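Side-chain contacts in CLIP-associating protein (Drosophila melanogaster, PDB 4G3A), which tracks microtubule plus ends, promotes the stabilisation of dynamic microtubules and is required for mitotic spindle formation, here represented by its N-terminal TOG domain built from HEAT repeats: residues 90-95 against 130-135; 134-137 against 143-146. All blocks are in the same frame, centred on the assembly; numbering follows the deposited sequence.

Contact 1 (90-95 against 130-135)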
ATOM      1  N   THR A  90       8.264   2.998 -11.167  1.00 38.43           N
ATOM      2  CA  THR A  90       8.489   1.691 -11.776  1.00 45.26           C
ATOM      3  C   THR A  90       7.831   0.599 -10.949  1.00 40.14           C
ATOM      4  O   THR A  90       7.194  -0.310 -11.475  1.00 41.27           O
ATOM      5  CB  THR A  90      10.000   1.380 -11.892  1.00 54.17           C
ATOM      6  OG1 THR A  90      10.566   2.142 -12.965  1.00 56.97           O
ATOM      7  CG2 THR A  90      10.237  -0.105 -12.152  1.00 57.60           C
ATOM      8  N   VAL A  91       7.978   0.717  -9.640  1.00 32.78           N
ATOM      9  CA  VAL A  91       7.538  -0.311  -8.715  1.00 30.83           C
ATOM     10  C   VAL A  91       6.045  -0.214  -8.363  1.00 31.23           C
ATOM     11  O   VAL A  91       5.332  -1.211  -8.368  1.00 30.66           O
ATOM     12  CB  VAL A  91       8.354  -0.206  -7.426  1.00 38.84           C
ATOM     13  CG1 VAL A  91       7.785  -1.096  -6.372  1.00 35.63           C
ATOM     14  CG2 VAL A  91       9.827  -0.547  -7.705  1.00 34.46           C
ATOM     15  N   LEU A  92       5.588   0.998  -8.068  1.00 34.23           N
ATOM     16  CA  LEU A  92       4.241   1.216  -7.527  1.00 37.79           C
ATOM     17  C   LEU A  92       3.104   0.496  -8.266  1.00 33.12           C
ATOM     18  O   LEU A  92       2.244  -0.104  -7.629  1.00 35.83           O
ATOM     19  CB  LEU A  92       3.920   2.711  -7.412  1.00 33.88           C
ATOM     20  CG  LEU A  92       2.815   3.043  -6.396  1.00 31.54           C
ATOM     21  CD1 LEU A  92       3.210   2.558  -4.995  1.00 27.74           C
ATOM     22  CD2 LEU A  92       2.505   4.532  -6.369  1.00 31.92           C
ATOM     23  N   PRO A  93       3.087   0.557  -9.609  1.00 38.02           N
ATOM     24  CA  PRO A  93       1.941  -0.067 -10.282  1.00 33.91           C
ATOM     25  C   PRO A  93       1.798  -1.556  -9.971  1.00 36.60           C
ATOM     26  O   PRO A  93       0.682  -2.052  -9.942  1.00 34.17           O
ATOM     27  CB  PRO A  93       2.256   0.147 -11.770  1.00 43.15           C
ATOM     28  CG  PRO A  93       3.101   1.380 -11.787  1.00 42.86           C
ATOM     29  CD  PRO A  93       3.951   1.293 -10.556  1.00 38.43           C
ATOM     30  N   HIS A  94       2.899  -2.263  -9.735  1.00 33.70           N
ATOM     31  CA  HIS A  94       2.811  -3.702  -9.479  1.00 26.94           C
ATOM     32  C   HIS A  94       2.550  -4.033  -8.004  1.00 29.77           C
ATOM     33  O   HIS A  94       1.987  -5.079  -7.681  1.00 29.77           O
ATOM     34  CB  HIS A  94       4.066  -4.397 -10.010  1.00 31.42           C
ATOM     35  CG  HIS A  94       4.313  -4.100 -11.451  1.00 35.45           C
ATOM     36  ND1 HIS A  94       5.270  -3.197 -11.871  1.00 41.19           N
ATOM     37  CD2 HIS A  94       3.680  -4.523 -12.565  1.00 40.96           C
ATOM     38  CE1 HIS A  94       5.238  -3.111 -13.186  1.00 49.49           C
ATOM     39  NE2 HIS A  94       4.278  -3.902 -13.635  1.00 51.36           N
ATOM     40  N   VAL A  95       2.980  -3.141  -7.120  1.00 29.02           N
ATOM     41  CA  VAL A  95       2.650  -3.254  -5.712  1.00 33.23           C
ATOM     42  C   VAL A  95       1.143  -3.101  -5.547  1.00 32.58           C
ATOM     43  O   VAL A  95       0.511  -3.839  -4.802  1.00 29.22           O
ATOM     44  CB  VAL A  95       3.355  -2.179  -4.900  1.00 32.70           C
ATOM     45  CG1 VAL A  95       2.918  -2.262  -3.443  1.00 33.37           C
ATOM     46  CG2 VAL A  95       4.873  -2.357  -5.032  1.00 30.20           C
ATOM     47  N   ASP A 130      -2.776  10.041  -2.821  1.00 21.88           N
ATOM     48  CA  ASP A 130      -3.334  10.601  -4.059  1.00 26.52           C
ATOM     49  C   ASP A 130      -2.942   9.753  -5.267  1.00 30.44           C
ATOM     50  O   ASP A 130      -3.759   9.460  -6.133  1.00 28.38           O
ATOM     51  CB  ASP A 130      -2.849  12.035  -4.298  1.00 27.87           C
ATOM     52  CG  ASP A 130      -3.478  13.054  -3.357  1.00 33.25           C
ATOM     53  OD1 ASP A 130      -4.176  12.671  -2.397  1.00 30.19           O
ATOM     54  OD2 ASP A 130      -3.252  14.262  -3.588  1.00 38.48           O
ATOM     55  N   LYS A 131      -1.673   9.366  -5.329  1.00 30.64           N
ATOM     56  CA  LYS A 131      -1.187   8.568  -6.444  1.00 22.70           C
ATOM     57  C   LYS A 131      -1.889   7.211  -6.473  1.00 28.54           C
ATOM     58  O   LYS A 131      -2.293   6.729  -7.529  1.00 23.72           O
ATOM     59  CB  LYS A 131       0.335   8.372  -6.333  1.00 27.07           C
ATOM     60  CG  LYS A 131       0.936   7.660  -7.522  1.00 31.41           C
ATOM     61  CD  LYS A 131       0.735   8.466  -8.814  1.00 36.32           C
ATOM     62  CE  LYS A 131       1.672   7.968  -9.941  1.00 38.44           C
ATOM     63  NZ  LYS A 131       1.347   8.683 -11.205  1.00 43.74           N
ATOM     64  N   LEU A 132      -2.040   6.593  -5.309  1.00 26.86           N
ATOM     65  CA  LEU A 132      -2.739   5.315  -5.232  1.00 20.22           C
ATOM     66  C   LEU A 132      -4.187   5.483  -5.695  1.00 22.09           C
ATOM     67  O   LEU A 132      -4.741   4.607  -6.362  1.00 25.04           O
ATOM     68  CB  LEU A 132      -2.731   4.796  -3.798  1.00 19.76           C
ATOM     69  CG  LEU A 132      -1.362   4.361  -3.260  1.00 28.68           C
ATOM     70  CD1 LEU A 132      -1.476   4.044  -1.785  1.00 26.85           C
ATOM     71  CD2 LEU A 132      -0.876   3.153  -4.015  1.00 25.29           C
ATOM     72  N   ALA A 133      -4.803   6.582  -5.276  1.00 25.81           N
ATOM     73  CA  ALA A 133      -6.225   6.822  -5.539  1.00 29.92           C
ATOM     74  C   ALA A 133      -6.504   6.730  -7.030  1.00 35.69           C
ATOM     75  O   ALA A 133      -7.513   6.159  -7.458  1.00 27.56           O
ATOM     76  CB  ALA A 133      -6.638   8.178  -5.017  1.00 26.92           C
ATOM     77  N   THR A 134      -5.595   7.298  -7.817  1.00 27.27           N
ATOM     78  CA  THR A 134      -5.729   7.288  -9.267  1.00 32.34           C
ATOM     79  C   THR A 134      -5.941   5.878  -9.816  1.00 24.70           C
ATOM     80  O   THR A 134      -6.745   5.676 -10.722  1.00 34.69           O
ATOM     81  CB  THR A 134      -4.517   7.967  -9.936  1.00 45.55           C
ATOM     82  OG1 THR A 134      -4.512   9.357  -9.584  1.00 34.39           O
ATOM     83  CG2 THR A 134      -4.583   7.830 -11.462  1.00 47.59           C
ATOM     84  N   SER A 135      -5.233   4.901  -9.257  1.00 27.21           N
ATOM     85  CA  SER A 135      -5.287   3.539  -9.774  1.00 33.25           C
ATOM     86  C   SER A 135      -6.242   2.639  -9.000  1.00 36.42           C
ATOM     87  O   SER A 135      -6.667   1.601  -9.504  1.00 31.70           O
ATOM     88  CB  SER A 135      -3.892   2.899  -9.744  1.00 37.20           C
ATOM     89  OG  SER A 135      -2.964   3.597 -10.554  1.00 35.62           O
TER
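Leu92 reaches across from helix 88-98, in HEAT 2, to meet Lys131 and Leu132 on helix 125-136; the contact joins two helices lying side by side in the TOG domain's solenoid. The leucine does its work with a fork. CG stands anti to the backbone N (chi1 -158°), which carries both methyls out toward the second helix. CD2 touches the aliphatic root of Lys131, 3.7 Å from its CG, and the two side chains pass each other at a slant rather than lying alongside. The lysine bends at chi2, and beyond that bend its chain runs out to the exposed side, leaving CG to meet the leucine methyl. On the inner side Leu132 extends CD2 back toward the fork. Neighbouring helices pack against the same side chains: Leu114 and Leu117 of helix 104-119 lie on Leu92, while Phe148 and Thr151 of helix 142-159 lie on Leu132. Just past Leu92 the helix kinks at Pro93, whose nitrogen has no hydrogen to give. The buried end of the contact is methyl against methyl, with Leu92 CD1 4.2 Å from Leu132 CD2.

Contact 2 (134-137 against 143-146)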
ATOM      1  N   THR A 134      -5.595   7.298  -7.817  1.00 27.27           N
ATOM      2  CA  THR A 134      -5.729   7.288  -9.267  1.00 32.34           C
ATOM      3  C   THR A 134      -5.941   5.878  -9.816  1.00 24.70           C
ATOM      4  O   THR A 134      -6.745   5.676 -10.722  1.00 34.69           O
ATOM      5  CB  THR A 134      -4.517   7.967  -9.936  1.00 45.55           C
ATOM      6  OG1 THR A 134      -4.512   9.357  -9.584  1.00 34.39           O
ATOM      7  CG2 THR A 134      -4.583   7.830 -11.462  1.00 47.59           C
ATOM      8  N   SER A 135      -5.233   4.901  -9.257  1.00 27.21           N
ATOM      9  CA  SER A 135      -5.287   3.539  -9.774  1.00 33.25           C
ATOM     10  C   SER A 135      -6.242   2.639  -9.000  1.00 36.42           C
ATOM     11  O   SER A 135      -6.667   1.601  -9.504  1.00 31.70           O
ATOM     12  CB  SER A 135      -3.892   2.899  -9.744  1.00 37.20           C
ATOM     13  OG  SER A 135      -2.964   3.597 -10.554  1.00 35.62           O
ATOM     14  N   CYS A 136      -6.560   3.019  -7.766  1.00 27.28           N
ATOM     15  CA  CYS A 136      -7.194   2.079  -6.851  1.00 26.06           C
ATOM     16  C   CYS A 136      -8.709   2.202  -6.739  1.00 29.89           C
ATOM     17  O   CYS A 136      -9.398   1.196  -6.562  1.00 30.03           O
ATOM     18  CB  CYS A 136      -6.547   2.164  -5.453  1.00 22.61           C
ATOM     19  SG  CYS A 136      -4.852   1.441  -5.407  1.00 27.55           S
ATOM     20  N   PHE A 137      -9.234   3.421  -6.819  1.00 24.73           N
ATOM     21  CA  PHE A 137     -10.655   3.607  -6.568  1.00 27.41           C
ATOM     22  C   PHE A 137     -11.474   2.824  -7.596  1.00 31.83           C
ATOM     23  O   PHE A 137     -12.517   2.267  -7.276  1.00 31.00           O
ATOM     24  CB  PHE A 137     -11.052   5.092  -6.585  1.00 31.46           C
ATOM     25  CG  PHE A 137     -10.933   5.777  -5.237  1.00 29.96           C
ATOM     26  CD1 PHE A 137     -11.614   5.286  -4.134  1.00 36.27           C
ATOM     27  CD2 PHE A 137     -10.159   6.923  -5.086  1.00 25.44           C
ATOM     28  CE1 PHE A 137     -11.517   5.914  -2.887  1.00 35.07           C
ATOM     29  CE2 PHE A 137     -10.052   7.565  -3.844  1.00 25.37           C
ATOM     30  CZ  PHE A 137     -10.735   7.051  -2.743  1.00 32.20           C
ATOM     31  N   LYS A 143     -10.634  -6.605  -4.350  1.00 29.99           N
ATOM     32  CA  LYS A 143      -9.725  -6.699  -3.214  1.00 31.17           C
ATOM     33  C   LYS A 143      -8.739  -5.529  -3.213  1.00 29.25           C
ATOM     34  O   LYS A 143      -8.352  -5.049  -2.157  1.00 26.34           O
ATOM     35  CB  LYS A 143      -9.003  -8.049  -3.157  1.00 34.55           C
ATOM     36  CG  LYS A 143      -8.331  -8.337  -1.806  1.00 34.82           C
ATOM     37  CD  LYS A 143      -9.335  -8.416  -0.661  1.00 31.07           C
ATOM     38  CE  LYS A 143      -8.672  -8.925   0.617  1.00 49.76           C
ATOM     39  NZ  LYS A 143      -9.575  -8.952   1.812  1.00 47.52           N
ATOM     40  N   VAL A 144      -8.343  -5.060  -4.393  1.00 25.42           N
ATOM     41  CA  VAL A 144      -7.578  -3.825  -4.458  1.00 25.04           C
ATOM     42  C   VAL A 144      -8.391  -2.642  -3.930  1.00 22.85           C
ATOM     43  O   VAL A 144      -7.892  -1.839  -3.134  1.00 22.93           O
ATOM     44  CB  VAL A 144      -7.120  -3.497  -5.883  1.00 29.60           C
ATOM     45  CG1 VAL A 144      -6.468  -2.118  -5.927  1.00 24.20           C
ATOM     46  CG2 VAL A 144      -6.155  -4.572  -6.401  1.00 26.23           C
ATOM     47  N   ARG A 145      -9.636  -2.524  -4.383  1.00 23.41           N
ATOM     48  CA  ARG A 145     -10.465  -1.396  -3.953  1.00 22.67           C
ATOM     49  C   ARG A 145     -10.617  -1.413  -2.431  1.00 25.86           C
ATOM     50  O   ARG A 145     -10.479  -0.392  -1.775  1.00 25.52           O
ATOM     51  CB  ARG A 145     -11.823  -1.414  -4.667  1.00 29.75           C
ATOM     52  CG  ARG A 145     -11.695  -1.455  -6.213  1.00 29.20           C
ATOM     53  CD  ARG A 145     -13.013  -1.096  -6.903  1.00 28.92           C
ATOM     54  NE  ARG A 145     -14.104  -2.024  -6.626  1.00 23.41           N
ATOM     55  CZ  ARG A 145     -14.303  -3.173  -7.274  1.00 31.06           C
ATOM     56  NH1 ARG A 145     -13.459  -3.561  -8.222  1.00 33.69           N
ATOM     57  NH2 ARG A 145     -15.341  -3.944  -6.966  1.00 29.28           N
ATOM     58  N   GLU A 146     -10.868  -2.588  -1.868  1.00 24.09           N
ATOM     59  CA  GLU A 146     -11.009  -2.721  -0.424  1.00 24.56           C
ATOM     60  C   GLU A 146      -9.702  -2.452   0.334  1.00 24.75           C
ATOM     61  O   GLU A 146      -9.700  -1.777   1.363  1.00 27.98           O
ATOM     62  CB  GLU A 146     -11.504  -4.119  -0.073  1.00 25.82           C
ATOM     63  CG  GLU A 146     -11.684  -4.311   1.421  1.00 33.21           C
ATOM     64  CD  GLU A 146     -12.092  -5.718   1.778  1.00 45.74           C
ATOM     65  OE1 GLU A 146     -12.161  -6.564   0.864  1.00 43.88           O
ATOM     66  OE2 GLU A 146     -12.343  -5.975   2.973  1.00 56.83           O
TER
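Arg145 lays its methylenes against the carbonyl oxygens at the end of helix 125-136, where the chain turns through a short loop into helix 142-159. The two helices form a helical hairpin in the HEAT-type solenoid of the TOG domain, and this contact sits at its turn. CG of Arg145 is 3.5 Å from Cys136 O, and the next carbon, CD, is 3.4 Å from Phe137 O, so the arginine climbs past two successive carbonyls. On the other flank the contact is apolar: Cys136 SG meets Val144 CG1 at 3.9 Å. That methyl stands anti to its own backbone N (chi1 173°), on a CB directed at the first helix.

One shell out, the polar end of Arg145 has partners in two other parts of the chain. A turn at chi3 (-63°) swings the guanidinium away from Cys136 and Phe137. NE makes a salt bridge to Asp179 OD2, and NH1 donates to the backbone oxygen of His139, inside the connecting loop itself. The arginine thus ties the hairpin turn to the acidic residue ahead of helix 182-199. Phe137 sends its side chain elsewhere: its CB points away from 143-146, yet its ring packs edge-to-face with Phe148 farther along helix 142-159 and also touches Pro172 and Val173. Phe148 touches the Cys136 side chain as well. The start of the second helix is held by the loop, where Asn141 OD1 accepts a hydrogen bond from Lys143 N and a weak one from Val144 N. On the side facing helix 182-199, where Glu146 touches Val184 and Ala187, its OE1 lies 3.6 Å from Lys143 NZ, a long salt bridge within the same turn.

How the contacts relate
Following the chain from the N terminus, helix 88-98 comes first, and contact 1 closes a loop of 34 residues that takes in helix 104-119 before the chain returns on helix 125-136. Contact 2 then closes a far smaller one, five residues long, between the end of that helix and the start of helix 142-159. The two loops neither nest nor cross: they follow one another, overlapping at Thr134 and Ser135, with centres about 9 Å apart. Helix 125-136 therefore serves both, meeting HEAT 2 through its middle and the next helix at its C-terminal part. Together they join helices 88-98, 125-136 and 142-159, with helix 104-119 inside the longer loop.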